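Local coordinates for protein putative solute-binding component of ABC transporter (Clostridium phytofermentans, PDB 4YS6) that probably serves as the extracytoplasmic sugar receptor of an ABC transporter, holding beta-D-glucopyranose in the cleft between its two lobes, at residues V144-G149 with M187-P192; E150-K155 with A241-N246; L156-E159 with P164-L167; L167-G172 with G204-E209; N255-S260 with E264-T269. All blocks are in the same frame, centred on the assembly; numbering follows the deposited sequence.

Interaction 1: residues V144-G149 with M187-P192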
# COMPACT_ATOMS: atom_id res chain seq x y z
N VAL A 144 6.19 -0.59 -7.67
CA VAL A 144 6.55 -0.83 -6.29
C VAL A 144 6.96 -2.29 -6.13
O VAL A 144 7.98 -2.61 -5.54
CB VAL A 144 5.39 -0.51 -5.30
CG1 VAL A 144 5.70 -1.03 -3.89
CG2 VAL A 144 5.07 0.98 -5.25
N GLY A 145 6.11 -3.19 -6.63
CA GLY A 145 6.41 -4.61 -6.57
C GLY A 145 7.69 -4.95 -7.30
O GLY A 145 8.51 -5.69 -6.78
N THR A 146 7.86 -4.43 -8.51
CA THR A 146 9.10 -4.65 -9.26
C THR A 146 10.31 -4.27 -8.42
O THR A 146 11.30 -5.02 -8.34
CB THR A 146 9.13 -3.83 -10.56
OG1 THR A 146 7.97 -4.11 -11.36
CG2 THR A 146 10.36 -4.15 -11.37
N LYS A 147 10.25 -3.10 -7.79
CA LYS A 147 11.41 -2.61 -7.03
C LYS A 147 11.74 -3.56 -5.89
O LYS A 147 12.92 -3.81 -5.59
CB LYS A 147 11.16 -1.20 -6.48
CG LYS A 147 11.18 -0.12 -7.56
CD LYS A 147 11.04 1.27 -6.93
CE LYS A 147 11.01 2.38 -7.93
NZ LYS A 147 12.29 2.47 -8.66
N GLN A 148 10.71 -4.08 -5.23
CA GLN A 148 10.94 -5.00 -4.11
C GLN A 148 11.55 -6.31 -4.60
O GLN A 148 12.48 -6.85 -3.98
CB GLN A 148 9.64 -5.30 -3.35
CG GLN A 148 9.05 -4.05 -2.69
CD GLN A 148 7.63 -4.24 -2.23
OE1 GLN A 148 6.87 -5.05 -2.78
NE2 GLN A 148 7.24 -3.48 -1.23
N GLY A 149 11.04 -6.82 -5.72
CA GLY A 149 11.59 -8.01 -6.34
C GLY A 149 13.02 -7.83 -6.81
O GLY A 149 13.87 -8.70 -6.58
N MSE A 187 6.63 -10.77 -8.03
CA MSE A 187 6.67 -12.13 -8.56
C MSE A 187 7.12 -12.18 -10.01
O MSE A 187 7.71 -13.17 -10.43
CB MSE A 187 5.29 -12.80 -8.47
CG MSE A 187 4.90 -13.17 -7.10
SE MSE A 187 6.05 -14.64 -6.49
CE MSE A 187 6.96 -13.61 -5.32
N ASP A 188 6.81 -11.15 -10.78
CA ASP A 188 7.26 -11.10 -12.17
C ASP A 188 8.80 -11.12 -12.21
O ASP A 188 9.39 -11.66 -13.14
CB ASP A 188 6.71 -9.88 -12.89
CG ASP A 188 5.29 -10.10 -13.43
OD1 ASP A 188 4.81 -11.26 -13.43
OD2 ASP A 188 4.66 -9.11 -13.86
N VAL A 189 9.44 -10.55 -11.19
CA VAL A 189 10.89 -10.61 -11.05
C VAL A 189 11.38 -11.93 -10.48
O VAL A 189 12.34 -12.53 -10.99
CB VAL A 189 11.40 -9.45 -10.15
CG1 VAL A 189 12.91 -9.51 -9.96
CG2 VAL A 189 11.02 -8.10 -10.75
N LEU A 190 10.71 -12.43 -9.44
CA LEU A 190 11.26 -13.51 -8.63
C LEU A 190 10.75 -14.90 -9.01
O LEU A 190 11.44 -15.89 -8.76
CB LEU A 190 10.98 -13.30 -7.16
CG LEU A 190 11.67 -12.09 -6.55
CD1 LEU A 190 11.19 -11.92 -5.11
CD2 LEU A 190 13.14 -12.26 -6.55
N LYS A 191 9.56 -14.99 -9.59
CA LYS A 191 8.95 -16.31 -9.79
C LYS A 191 9.82 -17.24 -10.62
O LYS A 191 9.89 -18.45 -10.33
CB LYS A 191 7.56 -16.19 -10.43
CG LYS A 191 6.75 -17.49 -10.33
CD LYS A 191 5.84 -17.68 -11.52
CE LYS A 191 5.16 -19.05 -11.49
NZ LYS A 191 5.48 -19.85 -12.71
N PRO A 192 10.50 -16.71 -11.65
CA PRO A 192 11.39 -17.57 -12.44
C PRO A 192 12.45 -18.30 -11.61
O PRO A 192 12.85 -19.40 -11.96
CB PRO A 192 12.03 -16.59 -13.41
CG PRO A 192 11.02 -15.53 -13.58
CD PRO A 192 10.43 -15.35 -12.23

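Interaction 2: residues E150-K155 with A241-N246. With NA (sodium ion), chain F; BGC (beta-D-glucopyranose), chain D.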
# COMPACT_ATOMS: atom_id res chain seq x y z
N GLU A 150 13.30 -6.71 -7.47
CA GLU A 150 14.63 -6.46 -8.00
C GLU A 150 15.63 -6.28 -6.86
O GLU A 150 16.81 -6.61 -7.01
CB GLU A 150 14.64 -5.23 -8.89
CG GLU A 150 13.97 -5.49 -10.23
CD GLU A 150 13.97 -4.29 -11.16
OE1 GLU A 150 13.86 -4.51 -12.39
OE2 GLU A 150 14.06 -3.14 -10.67
N TYR A 151 15.17 -5.75 -5.74
CA TYR A 151 16.06 -5.58 -4.58
C TYR A 151 16.53 -6.94 -4.08
O TYR A 151 17.71 -7.16 -3.86
CB TYR A 151 15.37 -4.81 -3.44
CG TYR A 151 16.32 -4.54 -2.30
CD1 TYR A 151 17.20 -3.48 -2.35
CD2 TYR A 151 16.36 -5.38 -1.20
CE1 TYR A 151 18.09 -3.24 -1.32
CE2 TYR A 151 17.24 -5.15 -0.17
CZ TYR A 151 18.10 -4.07 -0.23
OH TYR A 151 18.99 -3.87 0.80
N ILE A 152 15.59 -7.87 -3.91
CA ILE A 152 15.93 -9.22 -3.47
C ILE A 152 16.79 -9.92 -4.52
O ILE A 152 17.79 -10.55 -4.17
CB ILE A 152 14.64 -10.02 -3.20
CG1 ILE A 152 13.97 -9.45 -1.94
CG2 ILE A 152 14.95 -11.50 -3.02
CD1 ILE A 152 12.63 -10.03 -1.60
N LYS A 153 16.42 -9.80 -5.78
CA LYS A 153 17.20 -10.41 -6.87
C LYS A 153 18.66 -9.91 -6.87
O LYS A 153 19.60 -10.70 -7.05
CB LYS A 153 16.55 -10.11 -8.21
CG LYS A 153 17.38 -10.56 -9.40
CD LYS A 153 16.58 -10.45 -10.70
CE LYS A 153 17.45 -10.70 -11.91
NZ LYS A 153 16.65 -10.76 -13.18
N GLU A 154 18.85 -8.60 -6.68
CA GLU A 154 20.19 -8.02 -6.63
C GLU A 154 20.95 -8.48 -5.40
O GLU A 154 22.09 -8.87 -5.52
CB GLU A 154 20.13 -6.49 -6.63
CG GLU A 154 20.06 -5.88 -8.01
CD GLU A 154 21.40 -5.94 -8.73
OE1 GLU A 154 22.41 -6.27 -8.09
OE2 GLU A 154 21.43 -5.66 -9.94
N LYS A 155 20.34 -8.46 -4.22
CA LYS A 155 21.09 -8.74 -3.00
C LYS A 155 21.39 -10.22 -2.84
O LYS A 155 22.37 -10.60 -2.18
CB LYS A 155 20.34 -8.20 -1.77
CG LYS A 155 20.36 -6.68 -1.63
CD LYS A 155 21.77 -6.14 -1.52
CE LYS A 155 21.80 -4.65 -1.24
NZ LYS A 155 23.19 -4.14 -1.38
N ALA A 241 15.64 -14.26 2.81
CA ALA A 241 14.85 -13.09 2.46
C ALA A 241 13.40 -13.24 2.83
O ALA A 241 12.85 -14.34 2.73
CB ALA A 241 14.96 -12.78 0.96
N VAL A 242 12.79 -12.13 3.24
CA VAL A 242 11.33 -12.07 3.37
C VAL A 242 10.81 -10.92 2.51
O VAL A 242 11.07 -9.75 2.76
CB VAL A 242 10.87 -11.87 4.83
CG1 VAL A 242 9.36 -12.12 4.96
CG2 VAL A 242 11.61 -12.82 5.75
N LEU A 243 10.07 -11.29 1.47
CA LEU A 243 9.39 -10.33 0.63
C LEU A 243 8.14 -9.89 1.35
O LEU A 243 7.20 -10.67 1.49
CB LEU A 243 9.06 -10.95 -0.72
CG LEU A 243 8.13 -10.16 -1.62
CD1 LEU A 243 8.81 -8.82 -1.96
CD2 LEU A 243 7.81 -10.98 -2.87
N CYS A 244 8.16 -8.65 1.85
CA CYS A 244 6.98 -8.05 2.46
C CYS A 244 6.51 -6.94 1.56
O CYS A 244 7.30 -6.06 1.22
CB CYS A 244 7.27 -7.48 3.83
SG CYS A 244 7.82 -8.75 5.00
N SER A 245 5.22 -6.94 1.23
CA SER A 245 4.70 -5.94 0.32
C SER A 245 4.60 -4.55 0.94
O SER A 245 4.54 -3.57 0.20
CB SER A 245 3.33 -6.36 -0.24
OG SER A 245 3.40 -7.53 -1.04
N ASN A 246 4.57 -4.43 2.27
CA ASN A 246 4.54 -3.11 2.86
C ASN A 246 5.14 -3.08 4.25
O ASN A 246 5.58 -4.09 4.78
CB ASN A 246 3.11 -2.55 2.90
CG ASN A 246 2.32 -3.05 4.11
OD1 ASN A 246 2.55 -4.16 4.61
ND2 ASN A 246 1.42 -2.20 4.61
NA NA F . 24.13 -8.52 -6.62
C2 BGC D . -1.37 1.00 0.12
C3 BGC D . -0.12 0.80 0.90
C4 BGC D . -0.38 0.52 2.32
C5 BGC D . -1.35 -0.60 2.52
C6 BGC D . -1.81 -0.77 3.95
C1 BGC D . -2.25 -0.26 0.24
O1 BGC D . -3.37 -0.15 -0.40
O2 BGC D . -1.06 1.22 -1.25
O3 BGC D . 0.68 2.04 0.74
O4 BGC D . 0.83 0.11 3.01
O5 BGC D . -2.53 -0.30 1.72
O6 BGC D . -2.16 0.46 4.55
O HOH W 1 26.30 -8.40 -7.59

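Interaction 3: residues L156-E159 with P164-L167. With NA (sodium ion), chain F.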
# COMPACT_ATOMS: atom_id res chain seq x y z
N LEU A 156 20.57 -11.07 -3.46
CA LEU A 156 20.83 -12.52 -3.45
C LEU A 156 21.64 -12.98 -4.66
O LEU A 156 21.94 -14.17 -4.79
CB LEU A 156 19.53 -13.31 -3.40
CG LEU A 156 18.69 -13.20 -2.12
CD1 LEU A 156 17.43 -14.04 -2.23
CD2 LEU A 156 19.48 -13.58 -0.88
N ASN A 157 22.04 -12.04 -5.52
CA ASN A 157 22.86 -12.34 -6.69
C ASN A 157 22.20 -13.42 -7.54
O ASN A 157 22.86 -14.34 -7.99
CB ASN A 157 24.27 -12.82 -6.31
CG ASN A 157 25.09 -11.77 -5.60
OD1 ASN A 157 24.79 -10.60 -5.64
ND2 ASN A 157 26.17 -12.21 -4.97
N LEU A 158 20.88 -13.33 -7.72
CA LEU A 158 20.19 -14.43 -8.40
C LEU A 158 20.62 -14.61 -9.84
O LEU A 158 20.51 -15.71 -10.35
CB LEU A 158 18.70 -14.21 -8.34
CG LEU A 158 18.09 -14.21 -6.94
CD1 LEU A 158 16.59 -14.13 -7.02
CD2 LEU A 158 18.48 -15.41 -6.10
N GLU A 159 21.13 -13.58 -10.50
CA GLU A 159 21.55 -13.74 -11.89
C GLU A 159 22.74 -14.67 -12.03
O GLU A 159 23.00 -15.20 -13.12
CB GLU A 159 21.90 -12.39 -12.53
CG GLU A 159 20.67 -11.55 -12.85
CD GLU A 159 20.94 -10.48 -13.90
OE1 GLU A 159 22.13 -10.21 -14.20
OE2 GLU A 159 19.96 -9.90 -14.42
N PRO A 164 20.62 -22.95 -3.18
CA PRO A 164 19.35 -22.29 -2.96
C PRO A 164 19.40 -21.24 -1.86
O PRO A 164 20.27 -21.26 -0.98
CB PRO A 164 18.43 -23.44 -2.55
CG PRO A 164 19.33 -24.40 -1.87
CD PRO A 164 20.63 -24.32 -2.64
N PHE A 165 18.45 -20.32 -1.95
CA PHE A 165 18.18 -19.34 -0.91
C PHE A 165 16.76 -19.52 -0.41
O PHE A 165 15.86 -19.78 -1.20
CB PHE A 165 18.33 -17.92 -1.42
CG PHE A 165 19.67 -17.59 -1.97
CD1 PHE A 165 20.68 -17.17 -1.14
CD2 PHE A 165 19.92 -17.68 -3.33
CE1 PHE A 165 21.91 -16.85 -1.63
CE2 PHE A 165 21.16 -17.35 -3.84
CZ PHE A 165 22.16 -16.94 -2.98
N ASN A 166 16.56 -19.32 0.88
CA ASN A 166 15.24 -19.51 1.49
C ASN A 166 14.49 -18.19 1.53
O ASN A 166 14.99 -17.20 2.04
CB ASN A 166 15.38 -20.09 2.88
CG ASN A 166 15.89 -21.51 2.86
OD1 ASN A 166 16.93 -21.83 3.43
ND2 ASN A 166 15.18 -22.38 2.15
N LEU A 167 13.26 -18.21 1.02
CA LEU A 167 12.40 -17.04 0.90
C LEU A 167 11.08 -17.28 1.60
O LEU A 167 10.56 -18.39 1.53
CB LEU A 167 12.14 -16.77 -0.58
CG LEU A 167 11.13 -15.66 -0.94
CD1 LEU A 167 11.72 -14.33 -0.66
CD2 LEU A 167 10.69 -15.76 -2.39
NA NA F . 24.13 -8.52 -6.62
O HOH W 1 26.30 -8.40 -7.59

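Interaction 4: residues L167-G172 with G204-E209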
# COMPACT_ATOMS: atom_id res chain seq x y z
N LEU A 167 13.26 -18.21 1.02
CA LEU A 167 12.40 -17.04 0.90
C LEU A 167 11.08 -17.28 1.60
O LEU A 167 10.56 -18.39 1.53
CB LEU A 167 12.14 -16.77 -0.58
CG LEU A 167 11.13 -15.66 -0.94
CD1 LEU A 167 11.72 -14.33 -0.66
CD2 LEU A 167 10.69 -15.76 -2.39
N GLU A 168 10.54 -16.28 2.28
CA GLU A 168 9.12 -16.29 2.64
C GLU A 168 8.47 -15.00 2.15
O GLU A 168 9.15 -14.02 1.89
CB GLU A 168 8.91 -16.49 4.14
CG GLU A 168 9.49 -17.83 4.68
CD GLU A 168 8.71 -19.07 4.24
OE1 GLU A 168 7.52 -18.94 3.87
OE2 GLU A 168 9.27 -20.18 4.28
N ILE A 169 7.14 -15.01 2.02
CA ILE A 169 6.42 -13.96 1.33
C ILE A 169 5.20 -13.53 2.14
O ILE A 169 4.46 -14.38 2.61
CB ILE A 169 5.93 -14.43 -0.04
CG1 ILE A 169 7.09 -14.90 -0.93
CG2 ILE A 169 5.16 -13.33 -0.75
CD1 ILE A 169 6.63 -15.81 -2.05
N PHE A 170 5.04 -12.22 2.30
CA PHE A 170 3.90 -11.62 3.00
C PHE A 170 3.34 -10.51 2.15
O PHE A 170 4.05 -9.54 1.90
CB PHE A 170 4.30 -11.05 4.35
CG PHE A 170 4.62 -12.09 5.38
CD1 PHE A 170 5.78 -12.86 5.26
CD2 PHE A 170 3.78 -12.30 6.47
CE1 PHE A 170 6.06 -13.84 6.20
CE2 PHE A 170 4.08 -13.27 7.41
CZ PHE A 170 5.21 -14.04 7.26
N THR A 171 2.10 -10.65 1.67
CA THR A 171 1.48 -9.54 0.97
C THR A 171 0.24 -9.03 1.73
O THR A 171 0.03 -9.33 2.92
CB THR A 171 1.15 -9.90 -0.51
OG1 THR A 171 0.88 -8.69 -1.27
CG2 THR A 171 -0.03 -10.84 -0.62
N GLY A 172 -0.54 -8.17 1.08
CA GLY A 172 -1.57 -7.44 1.76
C GLY A 172 -2.91 -8.13 1.76
O GLY A 172 -3.03 -9.33 1.53
N GLY A 204 6.13 -23.47 1.82
CA GLY A 204 5.33 -23.83 0.65
C GLY A 204 4.28 -22.80 0.24
O GLY A 204 3.56 -23.01 -0.73
N SER A 205 4.18 -21.69 0.97
CA SER A 205 3.20 -20.66 0.66
C SER A 205 3.75 -19.65 -0.31
O SER A 205 4.57 -18.81 0.05
CB SER A 205 2.74 -19.97 1.93
OG SER A 205 2.12 -20.93 2.76
N VAL A 206 3.30 -19.76 -1.56
CA VAL A 206 3.76 -18.88 -2.63
C VAL A 206 2.59 -18.16 -3.28
O VAL A 206 2.69 -16.96 -3.60
CB VAL A 206 4.52 -19.66 -3.68
CG1 VAL A 206 4.95 -18.76 -4.84
CG2 VAL A 206 5.74 -20.35 -3.07
N ALA A 207 1.50 -18.88 -3.50
CA ALA A 207 0.31 -18.32 -4.13
C ALA A 207 -0.25 -17.14 -3.36
O ALA A 207 -0.18 -17.09 -2.14
CB ALA A 207 -0.75 -19.39 -4.26
N PHE A 208 -0.82 -16.18 -4.10
CA PHE A 208 -1.33 -14.95 -3.51
C PHE A 208 -2.24 -15.24 -2.33
O PHE A 208 -2.09 -14.62 -1.27
CB PHE A 208 -2.10 -14.13 -4.56
CG PHE A 208 -2.69 -12.85 -4.03
CD1 PHE A 208 -1.91 -11.72 -3.90
CD2 PHE A 208 -4.02 -12.78 -3.66
CE1 PHE A 208 -2.43 -10.55 -3.42
CE2 PHE A 208 -4.56 -11.59 -3.18
CZ PHE A 208 -3.77 -10.48 -3.05
N GLU A 209 -3.16 -16.18 -2.52
CA GLU A 209 -4.12 -16.54 -1.48
C GLU A 209 -3.45 -17.00 -0.20
O GLU A 209 -3.98 -16.76 0.90
CB GLU A 209 -5.05 -17.65 -1.98
CG GLU A 209 -4.31 -18.92 -2.43
CD GLU A 209 -5.23 -20.02 -2.92
OE1 GLU A 209 -6.45 -19.95 -2.64
OE2 GLU A 209 -4.73 -20.95 -3.59
O HOH W 2 5.71 -17.52 2.29

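Interaction 5: residues N255-S260 with E264-T269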
# COMPACT_ATOMS: atom_id res chain seq x y z
N ASN A 255 9.19 -8.06 14.10
CA ASN A 255 8.86 -8.37 15.49
C ASN A 255 9.05 -9.86 15.79
O ASN A 255 9.61 -10.22 16.82
CB ASN A 255 7.42 -7.98 15.83
CG ASN A 255 7.21 -6.48 15.95
OD1 ASN A 255 8.15 -5.69 16.05
ND2 ASN A 255 5.95 -6.09 15.97
N ALA A 256 8.57 -10.72 14.90
CA ALA A 256 8.70 -12.16 15.10
C ALA A 256 10.14 -12.61 15.01
O ALA A 256 10.56 -13.46 15.79
CB ALA A 256 7.87 -12.92 14.10
N LEU A 257 10.88 -12.09 14.04
CA LEU A 257 12.27 -12.49 13.87
C LEU A 257 13.06 -12.08 15.10
O LEU A 257 13.88 -12.85 15.59
CB LEU A 257 12.88 -11.87 12.61
CG LEU A 257 12.34 -12.33 11.27
CD1 LEU A 257 12.91 -11.38 10.18
CD2 LEU A 257 12.73 -13.76 10.99
N THR A 258 12.80 -10.88 15.63
CA THR A 258 13.47 -10.43 16.84
C THR A 258 13.20 -11.37 18.00
O THR A 258 14.10 -11.75 18.75
CB THR A 258 13.04 -8.99 17.20
OG1 THR A 258 13.57 -8.11 16.21
CG2 THR A 258 13.56 -8.56 18.55
N ALA A 259 11.94 -11.77 18.13
CA ALA A 259 11.51 -12.59 19.26
C ALA A 259 12.08 -13.99 19.21
O ALA A 259 12.48 -14.54 20.24
CB ALA A 259 9.99 -12.65 19.31
N SER A 260 12.10 -14.60 18.03
CA SER A 260 12.23 -16.06 17.95
C SER A 260 13.26 -16.63 17.00
O SER A 260 13.58 -17.80 17.10
CB SER A 260 10.88 -16.66 17.56
OG SER A 260 9.88 -16.30 18.49
N GLU A 264 21.17 -15.73 10.91
CA GLU A 264 21.58 -14.46 10.31
C GLU A 264 20.37 -13.75 9.74
O GLU A 264 19.53 -14.38 9.11
CB GLU A 264 22.63 -14.67 9.23
CG GLU A 264 24.01 -15.05 9.76
CD GLU A 264 24.55 -14.04 10.78
OE1 GLU A 264 24.33 -12.82 10.61
OE2 GLU A 264 25.20 -14.48 11.75
N TRP A 265 20.29 -12.44 9.98
CA TRP A 265 19.15 -11.62 9.60
C TRP A 265 18.87 -11.64 8.09
O TRP A 265 19.81 -11.45 7.29
CB TRP A 265 19.38 -10.18 10.07
CG TRP A 265 18.13 -9.39 10.17
CD1 TRP A 265 17.65 -8.50 9.27
CD2 TRP A 265 17.17 -9.44 11.23
NE1 TRP A 265 16.45 -8.00 9.68
CE2 TRP A 265 16.15 -8.54 10.91
CE3 TRP A 265 17.09 -10.15 12.43
CZ2 TRP A 265 15.05 -8.34 11.73
CZ3 TRP A 265 16.01 -9.94 13.25
CH2 TRP A 265 15.00 -9.04 12.90
N PRO A 266 17.60 -11.86 7.69
CA PRO A 266 17.25 -11.87 6.27
C PRO A 266 17.11 -10.47 5.67
O PRO A 266 16.96 -9.48 6.39
CB PRO A 266 15.88 -12.57 6.25
CG PRO A 266 15.31 -12.25 7.55
CD PRO A 266 16.44 -12.19 8.53
N ILE A 267 17.15 -10.42 4.34
CA ILE A 267 16.61 -9.29 3.61
C ILE A 267 15.15 -9.13 3.99
O ILE A 267 14.39 -10.11 4.01
CB ILE A 267 16.70 -9.47 2.09
CG1 ILE A 267 18.15 -9.67 1.65
CG2 ILE A 267 16.07 -8.28 1.38
CD1 ILE A 267 18.26 -10.23 0.23
N VAL A 268 14.75 -7.90 4.35
CA VAL A 268 13.33 -7.60 4.59
C VAL A 268 12.95 -6.34 3.83
O VAL A 268 13.58 -5.30 4.02
CB VAL A 268 13.02 -7.38 6.09
CG1 VAL A 268 11.54 -7.07 6.29
CG2 VAL A 268 13.44 -8.62 6.92
N THR A 269 11.97 -6.46 2.95
CA THR A 269 11.47 -5.34 2.15
C THR A 269 10.25 -4.70 2.81
O THR A 269 9.74 -5.19 3.82
CB THR A 269 11.08 -5.79 0.72
OG1 THR A 269 9.99 -6.72 0.77
CG2 THR A 269 12.26 -6.44 0.03

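Interaction 1: residues V144-G149 with M187-P192
Val189 meets the neighbouring helix with both of its methyl groups because its first torsion, chi1 178°, sets CG1 anti to the backbone N and CG2 anti to the carbonyl carbon. The branch is thereby spread over the backbone of 144-149: CG1 rests on the peptide of Gly149, 3.6 Å from Gly149 C, while CG2 lies 3.9 Å from Thr146 O. Leu190 completes the set, its CD2 approaching Gly149 O at 3.6 Å. Gly149 has no side chain, so Val189 and Leu190 lie directly on its backbone. Around it the axes of 144-149 and 187-192 approach to 8.0 Å and run in similar directions, 35° apart. No hydrogen bond joins the segments. The arrangement is that of two helices packed side by side on one face of the parallel sheet in an alpha/beta lobe, as in periplasmic sugar-binding proteins. The contact therefore lies between helices 141-155 and 177-195, with Leu190 continuing onto Ile152 and Leu158, and with Gln148 and Met187, a selenomethionine, both touching Leu243 of strand 241-244.

Interaction 2: residues E150-K155 with A241-N246
Ile152 carries this contact alone from the helix side, pressing onto Ala241 and Leu243 of strand 241-244 with two different branches. Its CG2 methyl reaches Ala241 CB at 4.2 Å, whereas the CG1 branch extends further along the strand and puts CD1 3.8 Å from Leu243 CB. That reach comes from an extended second torsion, chi2 175°, and the Ile152 and Leu243 side chains cross at about a right angle. All three residues are buried, and Ile267 of the adjacent strand also touches Ile152 and Ala241. The outer side of the helix is quite different: Glu150, Glu154 and Lys155 are exposed. At the C-terminal end of the helix, the carbonyl oxygen Glu154 O binds a sodium ion at 2.4 Å, with a water and Asn157 OD1 as further ligands. Beyond the far end of the strand lies the sugar site. There Asn246 ND2 donates a nearly straight hydrogen bond, 2.9 Å and 166°, to O4 of the beta-D-glucopyranose, while Asn246 OD1 is bonded to Thr249 OG1 in the following helix. Helix and strand are thus joined here by apolar packing, while the ion and the sugar are held at residues outside it.

Interaction 3: residues L156-E159 with P164-L167
Leu156 and Phe165 face each other where the chain leaves helix 141-155 and returns as strand 165-170, their CA atoms 7.7 Å apart, and the helix closes in a Schellman motif in which Asn157 takes a positive phi of 55°. The Phe165 ring is the centre of the packing. Leu156 lies over one face, its CB 4.3 Å above the plane near the ring centre, and its CD2 makes an off-centre CH-pi contact, 4.3 Å from the centroid and 29° from the ring normal. The two side chains slide past each other in opposite directions, and Leu156 CD1 also lies near Phe165 CB. The backbone also takes part: Leu156 O comes within 3.3 Å of Phe165 CZ, at the far end of the ring. Leu158 approaches obliquely, its CD2 3.9 Å from Phe165 CD2, and extends the apolar patch to Leu199 of strand 199-200 and Leu190 of helix 177-195. Asn157, between them, takes no part in the packing. With CG anti to its carbonyl carbon (chi1 -64°), it presents OD1 to the sodium ion at 2.4 Å, beside Glu154 O and a water. The chemistry is accordingly divided along this helix-to-strand turn of the alpha/beta lobe: two leucines bury their side chains against an aromatic ring, while the residue between them supplies an oxygen ligand, so apolar packing and a cation site lie side by side.

Interaction 4: residues L167-G172 with G204-E209
Thr171 and Phe208 make the closer side-chain meeting here, Thr171 CG2 standing 3.7 Å from Phe208 CE1 as the side chains cross at about a right angle. The methyl owes its place to chi1 -164°, which turns OG1 anti to the backbone N and sets CG2 between N and the carbonyl carbon. Ile169 CD1 lies 4.2 Å from Val206 CA and 4.4 Å from Val206 CG1, so the isoleucine methyl rests on the loop's backbone rather than chiefly on the valine side chain. A water bridges the segments: it accepts from Ile169 N at 2.9 Å and lies 2.8 Å from both Ser205 O and Glu168 OE1. In the next shell the glutamate is positioned by Ser203 OG and Tyr233 OH. The Thr171 hydroxyl is tied to Ser245 OG, and Tyr183 meets the Phe208 ring edge-to-face. This is the cleft-facing end of a parallel strand in the alpha/beta lobe, the Thr171 side chain about 9 Å from the bound sugar. The loop into helix 208-211 runs beside the C-terminal end of strand 165-170 and the loop that follows, with helix 177-195 contributing Ala179, Tyr183 and Met187 and helix 218-232 contributing Arg224, which bonds Ile169 O.

Interaction 5: residues N255-S260 with E264-T269
Leu257 supplies most of the apolar contact, meeting Trp265, Pro266 and Val268 in turn. Its CB lies 3.5 Å from Trp265 CH2, and Leu257 CD1 meets Pro266 CG end-on at 3.7 Å. A longer contact of 4.3 Å joins Leu257 CD1 to Val268 CG2, so this one methyl is shared between the loop and the strand that follows it. With chi1 -67° and an extended second torsion, the leucine reaches out from the helix into the angle formed by the indole and the proline.

The aromatic interaction is a CH-pi contact. Leu257 CD1 sits over the six-membered ring of Trp265, 4.3 Å from its centroid and 20° from the normal. Pro266 CD also lies over the same face of the indole, 3.6 Å above the plane and toward its rim. The indole is extended back to the helix by its own first torsion, CG anti to the backbone N (chi1 -160°).

Polar groups take little direct part. Thr258 OG1 approaches Trp265 CH2 obliquely at 3.7 Å, but its hydrogen bond is to Thr254 O within the helix, and Trp265 NE1 is bonded to Lys285 O. Helix 247-260 and strand 267-268 belong to one beta-alpha-beta unit that starts at strand 241-244, and this contact lies at the return from the helix into the second strand. Since no hydrogen bond crosses between the segments, their association here is one of apolar and CH-pi packing, while the indole N-H and the threonine hydroxyl are satisfied elsewhere.

Followed from the N terminus, helix 141-155 opens interactions 1 and 2; the first closes at 187-192 and the second at 241-246, so the two cross. Interaction 3 closes the short turn from that helix into strand 165-170, inside the longer loops of both. Interaction 4 starts at Leu167, where interaction 3 ends; it crosses interaction 1 and falls wholly within the span of interaction 2. Interaction 5 comes last, in series with the others, closing the brief return from helix 247-260. Interactions 2 to 5 all reach the parallel four-stranded sheet, to whose strands Leu243 O-Phe170 N and Val242 N-Ile267 O contribute probable hydrogen bonds, while interaction 1 joins two helices packed beside it. Interactions 2 and 3 share a sodium ion.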